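Local coordinates for DNA processing protein DprA (Streptococcus pneumoniae, PDB 3UQZ) that binds single-stranded DNA cooperatively, protects it from nucleases and helps load the RecA recombinase onto it during natural transformation, at residues L35-I40 against E54-I59; P72-S75 against C80-W83; I138-G141 against I146-A149. All blocks are in the same frame, centred on the assembly; numbering follows the deposited sequence.

Contact 1: L35-I40 against E54-I59; sequences LLLGDI and ERYFQI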
ATOM      1  N   LEU A  35      -5.114 -50.922  12.231  1.00 51.54           N
ATOM      2  CA  LEU A  35      -4.370 -50.740  13.487  1.00 51.42           C
ATOM      3  C   LEU A  35      -5.213 -51.185  14.664  1.00 55.75           C
ATOM      4  O   LEU A  35      -6.427 -51.020  14.616  1.00 55.96           O
ATOM      5  CB  LEU A  35      -4.028 -49.238  13.683  1.00 51.60           C
ATOM      6  CG  LEU A  35      -3.029 -48.590  12.715  1.00 56.73           C
ATOM      7  CD1 LEU A  35      -3.066 -47.087  12.830  1.00 57.33           C
ATOM      8  CD2 LEU A  35      -1.621 -49.068  12.975  1.00 59.19           C
ATOM      9  N   LEU A  36      -4.612 -51.755  15.716  1.00 52.53           N
ATOM     10  CA  LEU A  36      -5.458 -52.054  16.862  1.00 52.69           C
ATOM     11  C   LEU A  36      -5.495 -50.905  17.861  1.00 55.27           C
ATOM     12  O   LEU A  36      -4.555 -50.117  17.916  1.00 55.31           O
ATOM     13  CB  LEU A  36      -5.370 -53.467  17.474  1.00 53.26           C
ATOM     14  CG  LEU A  36      -4.043 -54.153  17.729  1.00 58.44           C
ATOM     15  CD1 LEU A  36      -3.263 -53.459  18.810  1.00 58.70           C
ATOM     16  CD2 LEU A  36      -4.298 -55.555  18.194  1.00 60.70           C
ATOM     17  N   LEU A  37      -6.602 -50.780  18.600  1.00 50.33           N
ATOM     18  CA  LEU A  37      -6.891 -49.680  19.520  1.00 49.81           C
ATOM     19  C   LEU A  37      -5.781 -49.256  20.463  1.00 55.21           C
ATOM     20  O   LEU A  37      -5.605 -48.055  20.680  1.00 55.07           O
ATOM     21  CB  LEU A  37      -8.209 -49.916  20.257  1.00 49.64           C
ATOM     22  CG  LEU A  37      -8.904 -48.701  20.870  1.00 54.00           C
ATOM     23  CD1 LEU A  37      -9.305 -47.666  19.814  1.00 53.88           C
ATOM     24  CD2 LEU A  37     -10.126 -49.128  21.597  1.00 55.33           C
ATOM     25  N   GLY A  38      -5.028 -50.228  20.979  1.00 52.41           N
ATOM     26  CA  GLY A  38      -3.888 -49.989  21.855  1.00 52.04           C
ATOM     27  C   GLY A  38      -2.774 -49.253  21.145  1.00 56.71           C
ATOM     28  O   GLY A  38      -2.095 -48.425  21.756  1.00 57.04           O
ATOM     29  N   ASP A  39      -2.597 -49.530  19.841  1.00 54.00           N
ATOM     30  CA  ASP A  39      -1.605 -48.861  18.999  1.00 54.17           C
ATOM     31  C   ASP A  39      -2.068 -47.447  18.653  1.00 55.75           C
ATOM     32  O   ASP A  39      -1.271 -46.516  18.747  1.00 55.27           O
ATOM     33  CB  ASP A  39      -1.313 -49.670  17.727  1.00 56.88           C
ATOM     34  CG  ASP A  39      -0.561 -50.967  17.981  1.00 72.83           C
ATOM     35  OD1 ASP A  39       0.352 -50.970  18.850  1.00 73.67           O
ATOM     36  OD2 ASP A  39      -0.837 -51.959  17.271  1.00 80.01           O
ATOM     37  N   ILE A  40      -3.368 -47.275  18.312  1.00 50.46           N
ATOM     38  CA  ILE A  40      -3.957 -45.964  18.025  1.00 49.48           C
ATOM     39  C   ILE A  40      -3.712 -45.041  19.227  1.00 55.11           C
ATOM     40  O   ILE A  40      -3.208 -43.933  19.037  1.00 55.55           O
ATOM     41  CB  ILE A  40      -5.459 -46.062  17.624  1.00 51.86           C
ATOM     42  CG1 ILE A  40      -5.632 -46.778  16.265  1.00 51.47           C
ATOM     43  CG2 ILE A  40      -6.137 -44.672  17.618  1.00 52.70           C
ATOM     44  CD1 ILE A  40      -7.083 -47.162  15.880  1.00 54.57           C
ATOM     45  N   GLU A  54     -11.138 -45.956  27.302  1.00 47.03           N
ATOM     46  CA  GLU A  54     -12.335 -46.021  28.143  1.00 47.42           C
ATOM     47  C   GLU A  54     -13.458 -45.319  27.405  1.00 51.79           C
ATOM     48  O   GLU A  54     -14.447 -45.968  27.079  1.00 52.62           O
ATOM     49  CB  GLU A  54     -12.079 -45.354  29.511  1.00 48.98           C
ATOM     50  CG  GLU A  54     -13.208 -45.516  30.516  1.00 61.90           C
ATOM     51  CD  GLU A  54     -13.040 -44.729  31.803  1.00 93.83           C
ATOM     52  OE1 GLU A  54     -13.067 -43.477  31.749  1.00 93.86           O
ATOM     53  OE2 GLU A  54     -12.900 -45.368  32.872  1.00 91.47           O
ATOM     54  N   ARG A  55     -13.262 -44.026  27.066  1.00 48.13           N
ATOM     55  CA  ARG A  55     -14.213 -43.177  26.330  1.00 47.26           C
ATOM     56  C   ARG A  55     -14.660 -43.799  25.010  1.00 50.12           C
ATOM     57  O   ARG A  55     -15.857 -43.777  24.714  1.00 50.01           O
ATOM     58  CB  ARG A  55     -13.635 -41.773  26.109  1.00 46.14           C
ATOM     59  CG  ARG A  55     -13.601 -40.924  27.375  1.00 51.22           C
ATOM     60  CD  ARG A  55     -13.202 -39.494  27.095  1.00 60.91           C
ATOM     61  NE  ARG A  55     -14.129 -38.834  26.173  1.00 70.75           N
ATOM     62  CZ  ARG A  55     -14.002 -37.580  25.751  1.00 83.54           C
ATOM     63  NH1 ARG A  55     -12.992 -36.829  26.176  1.00 67.56           N
ATOM     64  NH2 ARG A  55     -14.883 -37.065  24.904  1.00 70.22           N
ATOM     65  N   TYR A  56     -13.715 -44.408  24.257  1.00 45.99           N
ATOM     66  CA  TYR A  56     -14.009 -45.091  22.995  1.00 46.07           C
ATOM     67  C   TYR A  56     -15.025 -46.231  23.214  1.00 53.17           C
ATOM     68  O   TYR A  56     -16.007 -46.335  22.475  1.00 53.63           O
ATOM     69  CB  TYR A  56     -12.715 -45.619  22.341  1.00 46.46           C
ATOM     70  CG  TYR A  56     -12.936 -46.288  20.999  1.00 47.86           C
ATOM     71  CD1 TYR A  56     -12.754 -45.588  19.808  1.00 49.55           C
ATOM     72  CD2 TYR A  56     -13.327 -47.625  20.919  1.00 48.13           C
ATOM     73  CE1 TYR A  56     -12.958 -46.199  18.571  1.00 49.01           C
ATOM     74  CE2 TYR A  56     -13.541 -48.243  19.689  1.00 48.45           C
ATOM     75  CZ  TYR A  56     -13.358 -47.526  18.518  1.00 54.75           C
ATOM     76  OH  TYR A  56     -13.584 -48.137  17.313  1.00 55.04           O
ATOM     77  N   PHE A  57     -14.787 -47.068  24.242  1.00 51.22           N
ATOM     78  CA  PHE A  57     -15.655 -48.194  24.591  1.00 51.29           C
ATOM     79  C   PHE A  57     -17.034 -47.787  25.091  1.00 56.64           C
ATOM     80  O   PHE A  57     -17.998 -48.516  24.833  1.00 56.89           O
ATOM     81  CB  PHE A  57     -14.964 -49.148  25.576  1.00 52.68           C
ATOM     82  CG  PHE A  57     -13.802 -49.899  24.971  1.00 53.97           C
ATOM     83  CD1 PHE A  57     -13.968 -50.676  23.829  1.00 56.85           C
ATOM     84  CD2 PHE A  57     -12.548 -49.854  25.554  1.00 55.67           C
ATOM     85  CE1 PHE A  57     -12.888 -51.353  23.261  1.00 57.39           C
ATOM     86  CE2 PHE A  57     -11.467 -50.519  24.972  1.00 58.06           C
ATOM     87  CZ  PHE A  57     -11.654 -51.297  23.861  1.00 55.92           C
ATOM     88  N   GLN A  58     -17.140 -46.618  25.765  1.00 52.88           N
ATOM     89  CA  GLN A  58     -18.413 -46.109  26.286  1.00 52.82           C
ATOM     90  C   GLN A  58     -19.340 -45.554  25.202  1.00 56.89           C
ATOM     91  O   GLN A  58     -20.531 -45.361  25.459  1.00 56.96           O
ATOM     92  CB  GLN A  58     -18.188 -45.099  27.420  1.00 54.38           C
ATOM     93  CG  GLN A  58     -17.658 -45.759  28.697  1.00 77.90           C
ATOM     94  CD  GLN A  58     -17.013 -44.800  29.661  1.00106.45           C
ATOM     95  OE1 GLN A  58     -16.793 -43.615  29.375  1.00103.75           O
ATOM     96  NE2 GLN A  58     -16.680 -45.307  30.840  1.00100.86           N
ATOM     97  N   ILE A  59     -18.807 -45.317  23.988  1.00 53.29           N
ATOM     98  CA  ILE A  59     -19.573 -44.774  22.862  1.00 52.56           C
ATOM     99  C   ILE A  59     -20.648 -45.738  22.360  1.00 56.01           C
ATOM    100  O   ILE A  59     -20.344 -46.883  22.023  1.00 55.09           O
ATOM    101  CB  ILE A  59     -18.636 -44.237  21.728  1.00 55.08           C
ATOM    102  CG1 ILE A  59     -17.991 -42.891  22.137  1.00 54.90           C
ATOM    103  CG2 ILE A  59     -19.375 -44.101  20.386  1.00 55.09           C
ATOM    104  CD1 ILE A  59     -16.764 -42.510  21.380  1.00 59.68           C
TER

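Contact 2: P72-S75 against C80-W83; sequences PSFS and CYPW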
ATOM      1  N   PRO A  72     -23.440 -35.584   4.911  1.00 30.99           N
ATOM      2  CA  PRO A  72     -22.329 -36.336   4.297  1.00 30.81           C
ATOM      3  C   PRO A  72     -20.959 -35.791   4.708  1.00 35.44           C
ATOM      4  O   PRO A  72     -20.874 -34.717   5.310  1.00 35.43           O
ATOM      5  CB  PRO A  72     -22.581 -36.190   2.786  1.00 32.12           C
ATOM      6  CG  PRO A  72     -23.384 -34.964   2.656  1.00 36.22           C
ATOM      7  CD  PRO A  72     -24.232 -34.871   3.887  1.00 31.91           C
ATOM      8  N   SER A  73     -19.889 -36.543   4.399  1.00 30.93           N
ATOM      9  CA  SER A  73     -18.535 -36.158   4.775  1.00 29.89           C
ATOM     10  C   SER A  73     -17.487 -36.751   3.852  1.00 34.59           C
ATOM     11  O   SER A  73     -17.803 -37.560   2.978  1.00 35.76           O
ATOM     12  CB  SER A  73     -18.255 -36.575   6.222  1.00 31.42           C
ATOM     13  OG  SER A  73     -18.506 -37.955   6.443  1.00 32.51           O
ATOM     14  N   PHE A  74     -16.237 -36.308   4.033  1.00 30.42           N
ATOM     15  CA  PHE A  74     -15.032 -36.780   3.357  1.00 29.94           C
ATOM     16  C   PHE A  74     -13.847 -36.523   4.279  1.00 33.64           C
ATOM     17  O   PHE A  74     -13.891 -35.591   5.088  1.00 32.24           O
ATOM     18  CB  PHE A  74     -14.838 -36.154   1.958  1.00 31.76           C
ATOM     19  CG  PHE A  74     -14.524 -34.673   1.908  1.00 33.18           C
ATOM     20  CD1 PHE A  74     -13.205 -34.227   1.841  1.00 35.50           C
ATOM     21  CD2 PHE A  74     -15.548 -33.723   1.910  1.00 34.22           C
ATOM     22  CE1 PHE A  74     -12.909 -32.859   1.821  1.00 35.28           C
ATOM     23  CE2 PHE A  74     -15.249 -32.354   1.882  1.00 36.61           C
ATOM     24  CZ  PHE A  74     -13.933 -31.934   1.831  1.00 34.28           C
ATOM     25  N   SER A  75     -12.818 -37.381   4.204  1.00 31.20           N
ATOM     26  CA  SER A  75     -11.637 -37.279   5.063  1.00 31.23           C
ATOM     27  C   SER A  75     -10.367 -37.103   4.246  1.00 35.41           C
ATOM     28  O   SER A  75     -10.395 -37.250   3.024  1.00 35.15           O
ATOM     29  CB  SER A  75     -11.517 -38.519   5.947  1.00 34.29           C
ATOM     30  OG  SER A  75     -11.164 -39.669   5.193  1.00 37.58           O
ATOM     31  N   CYS A  80     -11.136 -37.092  -3.077  1.00 43.53           N
ATOM     32  CA  CYS A  80     -11.701 -35.767  -3.289  1.00 43.03           C
ATOM     33  C   CYS A  80     -11.084 -34.678  -2.406  1.00 45.35           C
ATOM     34  O   CYS A  80     -11.265 -33.486  -2.692  1.00 46.74           O
ATOM     35  CB  CYS A  80     -13.219 -35.801  -3.161  1.00 43.68           C
ATOM     36  SG  CYS A  80     -13.804 -35.965  -1.463  1.00 48.10           S
ATOM     37  N   TYR A  81     -10.384 -35.071  -1.333  1.00 38.15           N
ATOM     38  CA  TYR A  81      -9.754 -34.113  -0.439  1.00 37.07           C
ATOM     39  C   TYR A  81      -8.746 -33.250  -1.242  1.00 42.16           C
ATOM     40  O   TYR A  81      -7.849 -33.817  -1.884  1.00 41.08           O
ATOM     41  CB  TYR A  81      -9.082 -34.829   0.748  1.00 36.35           C
ATOM     42  CG  TYR A  81      -8.712 -33.912   1.894  1.00 35.28           C
ATOM     43  CD1 TYR A  81      -9.534 -33.787   3.006  1.00 36.15           C
ATOM     44  CD2 TYR A  81      -7.514 -33.195   1.881  1.00 35.63           C
ATOM     45  CE1 TYR A  81      -9.175 -32.978   4.082  1.00 35.38           C
ATOM     46  CE2 TYR A  81      -7.158 -32.364   2.939  1.00 36.27           C
ATOM     47  CZ  TYR A  81      -7.990 -32.263   4.040  1.00 41.75           C
ATOM     48  OH  TYR A  81      -7.628 -31.456   5.087  1.00 43.63           O
ATOM     49  N   PRO A  82      -8.941 -31.894  -1.273  1.00 39.08           N
ATOM     50  CA  PRO A  82      -8.034 -31.041  -2.071  1.00 38.86           C
ATOM     51  C   PRO A  82      -6.595 -30.989  -1.563  1.00 43.78           C
ATOM     52  O   PRO A  82      -6.351 -30.810  -0.369  1.00 43.24           O
ATOM     53  CB  PRO A  82      -8.729 -29.677  -2.105  1.00 40.07           C
ATOM     54  CG  PRO A  82      -9.661 -29.688  -0.991  1.00 44.13           C
ATOM     55  CD  PRO A  82      -9.988 -31.093  -0.604  1.00 39.62           C
ATOM     56  N   TRP A  83      -5.649 -31.161  -2.499  1.00 40.74           N
ATOM     57  CA  TRP A  83      -4.216 -31.224  -2.249  1.00 40.59           C
ATOM     58  C   TRP A  83      -3.615 -30.000  -1.597  1.00 43.20           C
ATOM     59  O   TRP A  83      -2.681 -30.154  -0.820  1.00 43.55           O
ATOM     60  CB  TRP A  83      -3.458 -31.617  -3.524  1.00 39.85           C
ATOM     61  CG  TRP A  83      -3.612 -33.057  -3.948  1.00 41.19           C
ATOM     62  CD1 TRP A  83      -4.320 -34.037  -3.312  1.00 44.15           C
ATOM     63  CD2 TRP A  83      -3.017 -33.675  -5.100  1.00 41.30           C
ATOM     64  NE1 TRP A  83      -4.220 -35.219  -4.007  1.00 43.70           N
ATOM     65  CE2 TRP A  83      -3.412 -35.031  -5.099  1.00 45.25           C
ATOM     66  CE3 TRP A  83      -2.161 -33.220  -6.123  1.00 42.48           C
ATOM     67  CZ2 TRP A  83      -2.977 -35.937  -6.079  1.00 44.45           C
ATOM     68  CZ3 TRP A  83      -1.722 -34.121  -7.079  1.00 43.81           C
ATOM     69  CH2 TRP A  83      -2.130 -35.460  -7.053  1.00 44.42           C
TER

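Contact 3: I138-G141 against I146-A149; sequences IVSG and IDTA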
ATOM      1  N   ILE A 138     -15.073 -18.050  -4.790  1.00 31.36           N
ATOM      2  CA  ILE A 138     -14.904 -17.185  -3.623  1.00 30.59           C
ATOM      3  C   ILE A 138     -15.084 -18.000  -2.346  1.00 32.77           C
ATOM      4  O   ILE A 138     -16.198 -18.473  -2.051  1.00 32.71           O
ATOM      5  CB  ILE A 138     -15.826 -15.926  -3.692  1.00 33.76           C
ATOM      6  CG1 ILE A 138     -15.645 -15.103  -5.011  1.00 33.93           C
ATOM      7  CG2 ILE A 138     -15.733 -15.049  -2.431  1.00 34.37           C
ATOM      8  CD1 ILE A 138     -14.233 -14.714  -5.437  1.00 38.84           C
ATOM      9  N   VAL A 139     -13.977 -18.179  -1.599  1.00 26.51           N
ATOM     10  CA  VAL A 139     -14.010 -18.920  -0.344  1.00 25.72           C
ATOM     11  C   VAL A 139     -14.029 -17.937   0.822  1.00 30.78           C
ATOM     12  O   VAL A 139     -13.145 -17.084   0.911  1.00 31.96           O
ATOM     13  CB  VAL A 139     -12.874 -19.962  -0.222  1.00 28.35           C
ATOM     14  CG1 VAL A 139     -13.050 -20.802   1.042  1.00 27.88           C
ATOM     15  CG2 VAL A 139     -12.811 -20.860  -1.455  1.00 27.84           C
ATOM     16  N   SER A 140     -15.050 -18.028   1.687  1.00 26.37           N
ATOM     17  CA  SER A 140     -15.184 -17.171   2.865  1.00 26.67           C
ATOM     18  C   SER A 140     -15.929 -17.891   3.994  1.00 30.59           C
ATOM     19  O   SER A 140     -16.355 -19.022   3.802  1.00 29.25           O
ATOM     20  CB  SER A 140     -15.824 -15.834   2.505  1.00 31.70           C
ATOM     21  OG  SER A 140     -15.439 -14.851   3.449  1.00 39.43           O
ATOM     22  N   GLY A 141     -16.058 -17.252   5.156  1.00 29.05           N
ATOM     23  CA  GLY A 141     -16.632 -17.874   6.344  1.00 28.95           C
ATOM     24  C   GLY A 141     -18.015 -17.506   6.819  1.00 33.07           C
ATOM     25  O   GLY A 141     -18.368 -17.802   7.964  1.00 32.36           O
ATOM     26  N   ILE A 146     -17.493  -8.128   5.743  1.00 37.31           N
ATOM     27  CA  ILE A 146     -16.706  -8.463   4.545  1.00 38.11           C
ATOM     28  C   ILE A 146     -17.031  -9.846   3.967  1.00 43.53           C
ATOM     29  O   ILE A 146     -17.212  -9.958   2.752  1.00 44.53           O
ATOM     30  CB  ILE A 146     -15.176  -8.234   4.758  1.00 41.24           C
ATOM     31  CG1 ILE A 146     -14.838  -6.754   5.120  1.00 41.13           C
ATOM     32  CG2 ILE A 146     -14.321  -8.754   3.575  1.00 42.22           C
ATOM     33  CD1 ILE A 146     -15.055  -5.672   4.010  1.00 40.30           C
ATOM     34  N   ASP A 147     -17.121 -10.877   4.830  1.00 38.87           N
ATOM     35  CA  ASP A 147     -17.431 -12.242   4.421  1.00 38.70           C
ATOM     36  C   ASP A 147     -18.769 -12.298   3.680  1.00 41.91           C
ATOM     37  O   ASP A 147     -18.817 -12.835   2.573  1.00 42.90           O
ATOM     38  CB  ASP A 147     -17.417 -13.208   5.624  1.00 41.02           C
ATOM     39  CG  ASP A 147     -16.061 -13.551   6.228  1.00 49.48           C
ATOM     40  OD1 ASP A 147     -15.139 -12.724   6.130  1.00 51.17           O
ATOM     41  OD2 ASP A 147     -15.945 -14.620   6.851  1.00 53.50           O
ATOM     42  N   THR A 148     -19.823 -11.680   4.244  1.00 36.35           N
ATOM     43  CA  THR A 148     -21.157 -11.637   3.626  1.00 35.56           C
ATOM     44  C   THR A 148     -21.135 -10.922   2.270  1.00 38.73           C
ATOM     45  O   THR A 148     -21.743 -11.407   1.311  1.00 39.78           O
ATOM     46  CB  THR A 148     -22.186 -11.058   4.606  1.00 39.84           C
ATOM     47  OG1 THR A 148     -22.153 -11.843   5.801  1.00 42.16           O
ATOM     48  CG2 THR A 148     -23.595 -11.043   4.045  1.00 35.40           C
ATOM     49  N   ALA A 149     -20.412  -9.798   2.190  1.00 32.98           N
ATOM     50  CA  ALA A 149     -20.277  -9.009   0.968  1.00 32.01           C
ATOM     51  C   ALA A 149     -19.523  -9.788  -0.107  1.00 36.76           C
ATOM     52  O   ALA A 149     -19.823  -9.643  -1.288  1.00 36.71           O
ATOM     53  CB  ALA A 149     -19.567  -7.704   1.268  1.00 32.10           C
TER

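Contact 1: L35-I40 against E54-I59
Within the sterile alpha motif (SAM) domain, a small all-helical unit, Leu37 in the first turn of helix 37-43 reaches across to Tyr56 and Phe57 near the end of helix 49-58. Both methyls of the leucine meet Tyr56, and one of them also reaches Phe57. CD1 sits over the centre of one face of the Tyr56 ring, 3.9 Å from the centroid and only 6° off the ring normal, a well-formed CH-pi contact. CD2 lies nearer the rim of the tyrosine, 3.6 Å from Tyr56 CD2, and also meets the far end of the other ring, 3.5 Å from Phe57 CZ. That second approach is oblique to the phenyl plane, the two side chains coming from opposite directions. The neighbouring rings leave their helix differently: Tyr56 has CG anti to the backbone N (chi1 -178°), whereas Phe57, an exposed residue, has it anti to the carbonyl carbon (chi1 -68°), and between them they meet both branches of the leucine. Leu37 also touches Phe52 and Met53, earlier in helix 49-58. Tyrosine suits its place because its ring can lie buried against the leucine while its hydroxyl hydrogen-bonds to Glu7 OE1; Lys10 adds a cation-pi contact to the same ring. Across the two segments the attraction is thus purely apolar, dispersion and CH-pi, with the polar demand of the tyrosine met by helix 5-13.

Contact 2: P72-S75 against C80-W83
The phenyl ring of Phe74 has Tyr81 at its edge, where Tyr81 CD1 lies near the ring plane, 3.7 Å from Phe74 CE1. Cys80 SG and Pro82 CD approach the same ring obliquely. The two aromatic planes are inclined at 64° with their centroids 6.0 Å apart, an oblique pairing that is neither stacked nor T-shaped. The sulfur of Cys80 comes in at the root of the phenylalanine, 3.6 Å from Phe74 CB and 4.3 Å from the ring centroid, a sulfur-aromatic contact for which a small, polarisable thiol is well suited. Phe74 CG is wedged between its backbone N and carbonyl carbon (chi1 68°), which brings the ring round toward the 80-83 loop. Against the Tyr81 ring, Ser75 O lies obliquely, 3.6 Å from CD1. The phenol hydroxyl bonds to Pro92 O, so Tyr81 combines an apolar flank with a polar tip. Pro82, rigid and aliphatic, adds its CD at 4.2 Å from Phe74 CE1. Ser75 OG bonds to Leu77 N and Asn5 OD1, and Asp78 OD2 accepts from Ser75 N, which ties down the start of the turn. The arrangement is that of a strand, 73-75, outermost within this chain, whose following loop folds back against the side chain of Phe74 at the edge of the extended Rossmann-like sheet.

Contact 3: I138-G141 against I146-A149
Ser140 and Asp147 point their side chains at each other across the gap between strand 137-140 and helix 146-157, yet the serine hydroxyl does not bond to the carboxylate. Ser140 OG lies 3.1 Å from Asp147 CG and 3.4 Å from each of the two carboxylate oxygens, OD1 and OD2 of Asp147, at angles too poor for a hydrogen bond. The hydroxyl is instead engaged with Val111 O on the adjacent strand 108-113. Serine fits here because it is small enough to stand between sheet and helix, and because its OG, anti to the backbone N (chi1 -155°), has that neighbouring carbonyl as a partner. The bond that does cross is made by the main chain: Gly141 N donates to Asp147 OD2 over 3.1 Å, weakly, with an N-H...O angle of 134°. Asp147 CG stands anti to its own carbonyl carbon (chi1 -72°), which directs the carboxylate from the first turn of the helix back to the strand end.

This is the first half of a beta-alpha-beta unit, strand 137-140, helix 146-157 and strand 161-164, in the Rossmann-like domain, and the contact spans the loop that leads from the strand's C-terminal end into the helix. The contact is buried, and Gly141, which has no side chain, offers its backbone amide to the carboxylate. The aspartate lies in the first turn of helix 146-157, where the helix dipole would probably stabilise its negative charge. In the connection itself, Ala143 O is bonded to Thr148 OG1, beside Asp147 in the first turn.

The three contacts follow one another along the chain, each closing before the next opens. Contact 1 belongs to the SAM domain, while contacts 2 and 3 belong to the Rossmann-like domain and both reach its mixed sheet: contact 2 at strand 73-75, outermost within this chain, contact 3 at the interior strand 137-140. Centre to centre, contact 1 is 24 Å from contact 2 and 39 Å from contact 3, which lies on the opposite side of the chain's centre. Contacts 2 and 3 are 21 Å apart between centres, with nearest atoms about 9 Å apart. None touches another, and in the assembly the partner subunit reaches none of their segments.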